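Local coordinates for translation initiation factor eif-2b-like protein (Chaetomium thermophilum, PDB 4ZEO), which probably acts in translation initiation as the delta subunit of eIF2B, the heterodecameric factor that exchanges GDP for GTP on eIF2, at residues 309-323 / 334-348. Residues are numbered along the deposited sequence; the frame is centred on the assembly and turned at random.
Sequences FNVTVLDDPYVGEGK and IPVLYSPNLGGLRSK
Tyr338 OH donates a hydrogen bond to Asp315 OD1 (2.7 Å); OD1 sits at the edge of the ring, in its plane, and accepts on its anti lone pair, the one away from OD2. CG of the tyrosine stands anti to the backbone N (chi1 176°), which carries the ring across the start of helix 321-331. There Tyr338 CE1 lies beside the Gly322-Lys323 backbone, and Lys323 CG lies over one face of the Tyr338 ring, 4.1 Å from its centroid, in a CH-pi contact. The other carboxylate oxygen, OD2, takes weak bonds from the backbone N of Asp316 and Gly322 that probably help to hold the carboxylate in place for the tyrosine. A leucine in place of Tyr338 would probably leave Asp315 OD1 without its hydroxyl donor and Lys323 CG without a ring face to lie on.

Behind this corner, strands 310-314 and 336-338 run parallel, their axes 4.6 Å apart. Backbone hydrogen bonds run from Val311 N to Pro335 O, Leu337 N to Val311 O, Val313 N to Leu337 O and Ser339 N to Val313 O. On the face of Val311, Val313 and Val336, Val313 CG2 meets Val336 CG1 at 3.7 Å; Ala326 and Leu329 of helix 321-331 pack there. On the side of Thr312 and Leu337, the end of Leu314 reaches the other segment with both methyls, CD1 to Leu345 CD1 at 3.9 Å and CD2 to Lys348 CB, while Val377 of helix 374-384 also touches it. Lys348 NZ donates a hydrogen bond to Gly343 O (2.7 Å), within the type II turn from Leu342 to Leu345, and a water joins Lys348 O to Thr312 OG1.

Helix 321-331 links the two adjacent parallel strands as a beta-alpha-beta crossover at the edge of the six-stranded parallel sheet, whose 3-2-1-4-5-6 order is that of a Rossmann-like fold.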
loop_
_atom_site.group_PDB
_atom_site.type_symbol
_atom_site.label_atom_id
_atom_site.label_comp_id
_atom_site.label_asym_id
_atom_site.label_seq_id
_atom_site.Cartn_x
_atom_site.Cartn_y
_atom_site.Cartn_z
ATOM N N PHE A 309 -3.055 12.399 -22.930
ATOM C CA PHE A 309 -2.713 11.004 -23.099
ATOM C C PHE A 309 -3.970 10.160 -23.021
ATOM O O PHE A 309 -5.027 10.628 -22.594
ATOM C CB PHE A 309 -1.695 10.572 -22.044
ATOM C CG PHE A 309 -2.106 10.892 -20.630
ATOM C CD1 PHE A 309 -1.829 12.124 -20.071
ATOM C CD2 PHE A 309 -2.747 9.944 -19.846
ATOM C CE1 PHE A 309 -2.209 12.412 -18.778
ATOM C CE2 PHE A 309 -3.125 10.237 -18.544
ATOM C CZ PHE A 309 -2.852 11.469 -18.019
ATOM N N ASN A 310 -3.843 8.917 -23.451
ATOM C CA ASN A 310 -4.946 7.983 -23.453
ATOM C C ASN A 310 -4.763 6.944 -22.384
ATOM O O ASN A 310 -3.635 6.572 -22.052
ATOM C CB ASN A 310 -5.072 7.323 -24.811
ATOM C CG ASN A 310 -5.571 8.282 -25.870
ATOM O OD1 ASN A 310 -6.462 9.091 -25.621
ATOM N ND2 ASN A 310 -5.016 8.184 -27.065
ATOM N N VAL A 311 -5.869 6.512 -21.797
ATOM C CA VAL A 311 -5.804 5.457 -20.801
ATOM C C VAL A 311 -6.724 4.303 -21.154
ATOM O O VAL A 311 -7.886 4.500 -21.522
ATOM C CB VAL A 311 -6.133 6.003 -19.396
ATOM C CG1 VAL A 311 -6.210 4.883 -18.394
ATOM C CG2 VAL A 311 -5.089 7.030 -18.984
ATOM N N THR A 312 -6.182 3.099 -21.075
ATOM C CA THR A 312 -6.970 1.901 -21.229
ATOM C C THR A 312 -7.087 1.273 -19.862
ATOM O O THR A 312 -6.089 1.011 -19.203
ATOM C CB THR A 312 -6.339 0.903 -22.242
ATOM O OG1 THR A 312 -6.424 1.445 -23.563
ATOM C CG2 THR A 312 -7.071 -0.443 -22.218
ATOM N N VAL A 313 -8.319 1.076 -19.416
ATOM C CA VAL A 313 -8.553 0.452 -18.126
ATOM C C VAL A 313 -9.159 -0.921 -18.310
ATOM O O VAL A 313 -10.247 -1.071 -18.863
ATOM C CB VAL A 313 -9.461 1.316 -17.229
ATOM C CG1 VAL A 313 -9.642 0.651 -15.876
ATOM C CG2 VAL A 313 -8.848 2.697 -17.049
ATOM N N LEU A 314 -8.427 -1.920 -17.839
ATOM C CA LEU A 314 -8.846 -3.303 -17.931
ATOM C C LEU A 314 -9.414 -3.691 -16.570
ATOM O O LEU A 314 -9.069 -3.053 -15.568
ATOM C CB LEU A 314 -7.661 -4.188 -18.316
ATOM C CG LEU A 314 -6.927 -3.904 -19.638
ATOM C CD1 LEU A 314 -5.612 -4.664 -19.702
ATOM C CD2 LEU A 314 -7.773 -4.289 -20.814
ATOM N N ASP A 315 -10.304 -4.685 -16.503
ATOM C CA ASP A 315 -10.884 -5.002 -15.205
ATOM C C ASP A 315 -11.067 -6.482 -14.946
ATOM O O ASP A 315 -10.893 -7.316 -15.837
ATOM C CB ASP A 315 -12.243 -4.316 -15.036
ATOM C CG ASP A 315 -12.410 -3.670 -13.650
ATOM O OD1 ASP A 315 -13.357 -2.876 -13.501
ATOM O OD2 ASP A 315 -11.619 -3.965 -12.715
ATOM N N ASP A 316 -11.380 -6.787 -13.691
ATOM C CA ASP A 316 -11.839 -8.099 -13.265
ATOM C C ASP A 316 -13.365 -8.027 -13.310
ATOM O O ASP A 316 -13.953 -7.192 -12.624
ATOM C CB ASP A 316 -11.319 -8.410 -11.853
ATOM C CG ASP A 316 -11.697 -9.802 -11.351
ATOM O OD1 ASP A 316 -12.750 -10.356 -11.727
ATOM O OD2 ASP A 316 -10.939 -10.334 -10.523
ATOM N N PRO A 317 -14.015 -8.918 -14.081
ATOM C CA PRO A 317 -15.467 -8.902 -14.278
ATOM C C PRO A 317 -16.232 -9.083 -12.970
ATOM O O PRO A 317 -17.392 -8.691 -12.878
ATOM C CB PRO A 317 -15.698 -10.073 -15.241
ATOM C CG PRO A 317 -14.560 -10.988 -14.974
ATOM C CD PRO A 317 -13.403 -10.049 -14.800
ATOM N N TYR A 318 -15.634 -9.819 -12.040
ATOM C CA TYR A 318 -16.196 -10.047 -10.708
ATOM C C TYR A 318 -16.073 -8.896 -9.707
ATOM O O TYR A 318 -16.891 -8.783 -8.809
ATOM C CB TYR A 318 -15.635 -11.344 -10.143
ATOM C CG TYR A 318 -15.922 -12.475 -11.099
ATOM C CD1 TYR A 318 -17.205 -12.987 -11.213
ATOM C CD2 TYR A 318 -14.920 -13.026 -11.901
ATOM C CE1 TYR A 318 -17.491 -14.012 -12.089
ATOM C CE2 TYR A 318 -15.192 -14.056 -12.777
ATOM C CZ TYR A 318 -16.481 -14.544 -12.864
ATOM O OH TYR A 318 -16.777 -15.566 -13.729
ATOM N N VAL A 319 -14.994 -8.146 -9.746
ATOM C CA VAL A 319 -14.874 -6.974 -8.893
ATOM C C VAL A 319 -15.444 -5.665 -9.479
ATOM O O VAL A 319 -16.274 -5.006 -8.853
ATOM C CB VAL A 319 -13.408 -6.785 -8.497
ATOM C CG1 VAL A 319 -13.266 -5.597 -7.542
ATOM C CG2 VAL A 319 -12.886 -8.106 -7.901
ATOM N N GLY A 320 -14.997 -5.310 -10.680
ATOM C CA GLY A 320 -15.456 -4.120 -11.378
ATOM C C GLY A 320 -15.015 -2.733 -10.932
ATOM O O GLY A 320 -15.546 -1.747 -11.419
ATOM N N GLU A 321 -14.028 -2.636 -10.050
ATOM C CA GLU A 321 -13.580 -1.335 -9.540
ATOM C C GLU A 321 -13.032 -0.399 -10.627
ATOM O O GLU A 321 -13.011 0.817 -10.452
ATOM C CB GLU A 321 -12.515 -1.501 -8.471
ATOM C CG GLU A 321 -13.025 -1.594 -7.071
ATOM C CD GLU A 321 -11.879 -1.608 -6.075
ATOM O OE1 GLU A 321 -11.191 -2.645 -5.948
ATOM O OE2 GLU A 321 -11.639 -0.552 -5.444
ATOM N N GLY A 322 -12.471 -0.976 -11.684
ATOM C CA GLY A 322 -11.939 -0.204 -12.795
ATOM C C GLY A 322 -12.910 0.754 -13.475
ATOM O O GLY A 322 -12.498 1.752 -14.076
ATOM N N LYS A 323 -14.195 0.414 -13.434
ATOM C CA LYS A 323 -15.232 1.269 -13.991
ATOM C C LYS A 323 -15.281 2.600 -13.215
ATOM O O LYS A 323 -15.424 3.673 -13.795
ATOM C CB LYS A 323 -16.578 0.546 -13.970
ATOM C CG LYS A 323 -17.499 0.932 -15.102
ATOM C CD LYS A 323 -18.909 0.443 -14.850
ATOM C CE LYS A 323 -19.854 0.801 -16.002
ATOM N NZ LYS A 323 -19.665 -0.050 -17.217
ATOM N N ILE A 334 -9.520 13.051 -19.117
ATOM C CA ILE A 334 -8.722 12.015 -19.757
ATOM C C ILE A 334 -9.602 11.077 -20.567
ATOM O O ILE A 334 -10.612 10.587 -20.057
ATOM C CB ILE A 334 -7.958 11.180 -18.717
ATOM C CG1 ILE A 334 -7.118 12.088 -17.796
ATOM C CG2 ILE A 334 -7.098 10.126 -19.399
ATOM C CD1 ILE A 334 -6.545 11.391 -16.568
ATOM N N PRO A 335 -9.236 10.838 -21.843
ATOM C CA PRO A 335 -9.966 9.876 -22.670
ATOM C C PRO A 335 -9.686 8.460 -22.188
ATOM O O PRO A 335 -8.519 8.069 -22.128
ATOM C CB PRO A 335 -9.402 10.100 -24.082
ATOM C CG PRO A 335 -8.624 11.353 -24.013
ATOM C CD PRO A 335 -8.149 11.478 -22.600
ATOM N N VAL A 336 -10.727 7.703 -21.848
ATOM C CA VAL A 336 -10.530 6.371 -21.293
ATOM C C VAL A 336 -11.287 5.297 -22.075
ATOM O O VAL A 336 -12.466 5.460 -22.416
ATOM C CB VAL A 336 -10.974 6.303 -19.815
ATOM C CG1 VAL A 336 -10.774 4.892 -19.258
ATOM C CG2 VAL A 336 -10.218 7.331 -18.973
ATOM N N LEU A 337 -10.581 4.206 -22.361
ATOM C CA LEU A 337 -11.164 3.004 -22.937
ATOM C C LEU A 337 -11.309 1.952 -21.843
ATOM O O LEU A 337 -10.336 1.544 -21.213
ATOM C CB LEU A 337 -10.297 2.491 -24.074
ATOM C CG LEU A 337 -10.788 1.339 -24.935
ATOM C CD1 LEU A 337 -12.177 1.626 -25.474
ATOM C CD2 LEU A 337 -9.785 1.128 -26.059
ATOM N N TYR A 338 -12.534 1.535 -21.590
ATOM C CA TYR A 338 -12.788 0.630 -20.487
ATOM C C TYR A 338 -13.168 -0.773 -20.941
ATOM O O TYR A 338 -14.060 -0.957 -21.763
ATOM C CB TYR A 338 -13.904 1.177 -19.588
ATOM C CG TYR A 338 -14.257 0.213 -18.497
ATOM C CD1 TYR A 338 -13.402 0.040 -17.420
ATOM C CD2 TYR A 338 -15.419 -0.552 -18.550
ATOM C CE1 TYR A 338 -13.695 -0.853 -16.408
ATOM C CE2 TYR A 338 -15.727 -1.457 -17.536
ATOM C CZ TYR A 338 -14.857 -1.594 -16.464
ATOM O OH TYR A 338 -15.130 -2.467 -15.439
ATOM N N SER A 339 -12.529 -1.767 -20.350
ATOM C CA SER A 339 -12.899 -3.140 -20.606
ATOM C C SER A 339 -13.201 -3.818 -19.277
ATOM O O SER A 339 -12.398 -3.737 -18.346
ATOM C CB SER A 339 -11.788 -3.868 -21.353
ATOM O OG SER A 339 -12.300 -5.043 -21.940
ATOM N N PRO A 340 -14.384 -4.444 -19.164
ATOM C CA PRO A 340 -14.793 -5.146 -17.943
ATOM C C PRO A 340 -13.987 -6.414 -17.686
ATOM O O PRO A 340 -14.058 -6.970 -16.601
ATOM C CB PRO A 340 -16.258 -5.496 -18.221
ATOM C CG PRO A 340 -16.333 -5.574 -19.680
ATOM C CD PRO A 340 -15.460 -4.454 -20.164
ATOM N N ASN A 341 -13.279 -6.896 -18.699
ATOM C CA ASN A 341 -12.552 -8.157 -18.596
ATOM C C ASN A 341 -11.183 -8.141 -19.253
ATOM O O ASN A 341 -10.747 -7.124 -19.775
ATOM C CB ASN A 341 -13.376 -9.282 -19.195
ATOM C CG ASN A 341 -13.921 -8.923 -20.551
ATOM O OD1 ASN A 341 -13.166 -8.661 -21.487
ATOM N ND2 ASN A 341 -15.244 -8.953 -20.680
ATOM N N LEU A 342 -10.501 -9.278 -19.200
ATOM C CA LEU A 342 -9.201 -9.449 -19.845
ATOM C C LEU A 342 -9.334 -10.145 -21.208
ATOM O O LEU A 342 -8.398 -10.769 -21.685
ATOM C CB LEU A 342 -8.263 -10.242 -18.929
ATOM C CG LEU A 342 -7.860 -9.542 -17.623
ATOM C CD1 LEU A 342 -6.758 -10.308 -16.888
ATOM C CD2 LEU A 342 -7.417 -8.113 -17.873
ATOM N N GLY A 343 -10.519 -10.099 -21.809
ATOM C CA GLY A 343 -10.707 -10.701 -23.116
ATOM C C GLY A 343 -9.954 -9.926 -24.183
ATOM O O GLY A 343 -9.923 -8.696 -24.152
ATOM N N GLY A 344 -9.340 -10.645 -25.123
ATOM C CA GLY A 344 -8.584 -10.035 -26.204
ATOM C C GLY A 344 -7.421 -9.210 -25.679
ATOM O O GLY A 344 -7.138 -8.111 -26.172
ATOM N N LEU A 345 -6.727 -9.757 -24.690
ATOM C CA LEU A 345 -5.662 -9.039 -23.996
ATOM C C LEU A 345 -4.508 -8.549 -24.873
ATOM O O LEU A 345 -4.066 -7.410 -24.734
ATOM C CB LEU A 345 -5.103 -9.949 -22.910
ATOM C CG LEU A 345 -4.294 -9.355 -21.776
ATOM C CD1 LEU A 345 -4.971 -8.185 -21.171
ATOM C CD2 LEU A 345 -4.084 -10.435 -20.766
ATOM N N ARG A 346 -4.066 -9.385 -25.811
ATOM C CA ARG A 346 -2.959 -9.016 -26.682
ATOM C C ARG A 346 -3.293 -7.763 -27.509
ATOM O O ARG A 346 -2.418 -6.916 -27.762
ATOM C CB ARG A 346 -2.554 -10.175 -27.587
ATOM C CG ARG A 346 -1.990 -9.738 -28.905
ATOM C CD ARG A 346 -1.345 -10.896 -29.655
ATOM N NE ARG A 346 -0.056 -10.452 -30.178
ATOM C CZ ARG A 346 0.923 -11.245 -30.605
ATOM N NH1 ARG A 346 0.777 -12.561 -30.624
ATOM N NH2 ARG A 346 2.048 -10.705 -31.043
ATOM N N SER A 347 -4.546 -7.663 -27.942
ATOM C CA SER A 347 -5.063 -6.471 -28.612
ATOM C C SER A 347 -4.925 -5.209 -27.730
ATOM O O SER A 347 -4.525 -4.146 -28.202
ATOM C CB SER A 347 -6.527 -6.685 -28.978
ATOM O OG SER A 347 -6.675 -7.841 -29.786
ATOM N N LYS A 348 -5.315 -5.330 -26.465
ATOM C CA LYS A 348 -5.399 -4.207 -25.526
ATOM C C LYS A 348 -4.030 -3.632 -25.126
ATOM O O LYS A 348 -3.951 -2.488 -24.666
ATOM C CB LYS A 348 -6.164 -4.626 -24.263
ATOM C CG LYS A 348 -7.512 -5.264 -24.537
ATOM C CD LYS A 348 -8.407 -4.427 -25.399
ATOM C CE LYS A 348 -9.809 -5.033 -25.455
ATOM N NZ LYS A 348 -10.059 -5.957 -24.315
HETATM O O HOH W 1 -5.090 0.087 -25.272
#